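Local atomic coordinates of dihydropteroate synthase (Anaplasma phagocytophilum, PDB entry 6UCZ), a protein that condenses, as a dihydropteroate synthase, a dihydropterin pyrophosphate with p-aminobenzoate in folate biosynthesis. Residues Val96-Ile101 with Leu125-Asp130. Residues are numbered along the deposited sequence; the frame is centred on the assembly and turned at random.
Sequences VLPEII and LKLGVD
Ile101 and Leu127 meet at about a right angle, the CD1 methyl of the isoleucine lying 3.6 Å from CB of the leucine. The same methyl comes equally close to Val129, with 3.6 Å between Ile101 CD1 and Val129 CG1, so one methyl sits in the angle between the two side chains. Its reach follows from the extended Ile101 chain, with CG1 opposite the carbonyl carbon (chi1 -70°) and CD1 carried straight on (chi2 164°). The other branch, CG2, lies over the turn, 3.9 Å from the carbonyl oxygen of Leu127. Leu127 in turn directs CD1 at the first turn of the helix 97-106, where it packs 3.9 Å from Leu97 CB and also touches the Pro98 ring, 4.0 Å from its CD. Deeper in, Leu97 CD1 makes a looser approach of 4.4 Å to Val129 CG1.

All of this joins neighbouring helices on the outside of the TIM barrel of the pterin-binding enzymes, where the chain leaves helix 118-127 and heads for strand 131-134. Val111 and Ile113 of strand 110-115 lie beneath Val129, while Leu127 and Pro98 sit at the exposed outer margin.

No hydrogen bond joins the two segments; Asp130 OD2 instead bonds His105 NE2 and Val111 N. Helix 118-127 closes in a Schellman motif at Gly128, whose positive phi of 118° turns the backbone out of the helix; its N donates to Leu125 O at 3.0 Å. Within helix 97-106, Ile101 N bonds to Leu97 O at 2.9 Å, a regular helical turn that sets both side chains on the face turned to Leu127.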
# COMPACT_ATOMS: atom_id res chain seq x y z
N VAL A 96 -12.36 15.69 1.59
CA VAL A 96 -11.17 15.87 0.79
C VAL A 96 -11.18 15.01 -0.47
O VAL A 96 -10.60 15.42 -1.49
CB VAL A 96 -9.91 15.57 1.63
CG1 VAL A 96 -9.95 16.34 2.91
CG2 VAL A 96 -9.80 14.08 1.92
N LEU A 97 -11.83 13.86 -0.44
CA LEU A 97 -11.71 12.90 -1.54
C LEU A 97 -12.27 13.41 -2.86
O LEU A 97 -11.66 13.12 -3.91
CB LEU A 97 -12.35 11.58 -1.09
CG LEU A 97 -11.88 10.24 -1.66
CD1 LEU A 97 -10.36 10.13 -1.57
CD2 LEU A 97 -12.54 9.10 -0.86
N PRO A 98 -13.41 14.12 -2.92
CA PRO A 98 -13.85 14.64 -4.23
C PRO A 98 -12.85 15.57 -4.90
O PRO A 98 -12.62 15.45 -6.11
CB PRO A 98 -15.16 15.36 -3.89
CG PRO A 98 -15.66 14.72 -2.67
CD PRO A 98 -14.41 14.40 -1.88
N GLU A 99 -12.25 16.50 -4.15
CA GLU A 99 -11.29 17.42 -4.76
C GLU A 99 -10.01 16.70 -5.15
O GLU A 99 -9.45 16.95 -6.22
CB GLU A 99 -10.98 18.59 -3.82
CG GLU A 99 -11.79 19.85 -4.11
CD GLU A 99 -11.57 20.39 -5.51
OE1 GLU A 99 -10.56 21.10 -5.74
OE2 GLU A 99 -12.40 20.10 -6.39
N ILE A 100 -9.54 15.78 -4.30
CA ILE A 100 -8.34 15.01 -4.62
C ILE A 100 -8.56 14.19 -5.89
O ILE A 100 -7.69 14.14 -6.77
CB ILE A 100 -7.95 14.11 -3.43
CG1 ILE A 100 -7.45 14.96 -2.26
CG2 ILE A 100 -6.92 13.04 -3.84
CD1 ILE A 100 -7.35 14.19 -0.94
N ILE A 101 -9.73 13.57 -6.02
CA ILE A 101 -10.03 12.80 -7.22
C ILE A 101 -10.07 13.70 -8.44
O ILE A 101 -9.54 13.35 -9.50
CB ILE A 101 -11.36 12.02 -7.03
CG1 ILE A 101 -11.17 10.90 -6.01
CG2 ILE A 101 -11.88 11.49 -8.36
CD1 ILE A 101 -12.49 10.36 -5.48
N LEU A 125 -15.29 4.46 -3.99
CA LEU A 125 -15.46 4.02 -5.37
C LEU A 125 -16.57 4.80 -6.07
O LEU A 125 -16.44 5.16 -7.25
CB LEU A 125 -15.74 2.52 -5.42
CG LEU A 125 -14.49 1.67 -5.17
CD1 LEU A 125 -14.84 0.22 -4.84
CD2 LEU A 125 -13.57 1.74 -6.37
N LYS A 126 -17.66 5.10 -5.35
CA LYS A 126 -18.70 5.93 -5.94
C LYS A 126 -18.17 7.32 -6.27
O LYS A 126 -18.60 7.93 -7.25
CB LYS A 126 -19.91 6.03 -5.02
CG LYS A 126 -20.81 4.80 -5.06
CD LYS A 126 -21.75 4.75 -3.87
CE LYS A 126 -22.54 3.45 -3.88
NZ LYS A 126 -23.31 3.26 -2.62
N LEU A 127 -17.21 7.83 -5.49
CA LEU A 127 -16.64 9.14 -5.82
C LEU A 127 -15.70 9.07 -7.01
O LEU A 127 -15.42 10.11 -7.62
CB LEU A 127 -15.92 9.72 -4.60
CG LEU A 127 -16.80 10.17 -3.44
CD1 LEU A 127 -15.94 10.77 -2.34
CD2 LEU A 127 -17.85 11.17 -3.95
N GLY A 128 -15.21 7.88 -7.35
CA GLY A 128 -14.40 7.74 -8.54
C GLY A 128 -12.97 7.27 -8.35
O GLY A 128 -12.16 7.43 -9.27
N VAL A 129 -12.63 6.71 -7.17
CA VAL A 129 -11.25 6.24 -6.99
C VAL A 129 -11.00 5.03 -7.90
O VAL A 129 -11.92 4.37 -8.39
CB VAL A 129 -10.89 5.91 -5.53
CG1 VAL A 129 -11.11 7.12 -4.63
CG2 VAL A 129 -11.64 4.68 -5.01
N ASP A 130 -9.72 4.79 -8.15
CA ASP A 130 -9.25 3.77 -9.08
C ASP A 130 -8.81 2.48 -8.42
O ASP A 130 -8.83 1.43 -9.07
CB ASP A 130 -8.09 4.34 -9.92
CG ASP A 130 -8.48 5.61 -10.65
OD1 ASP A 130 -9.12 5.48 -11.71
OD2 ASP A 130 -8.19 6.71 -10.14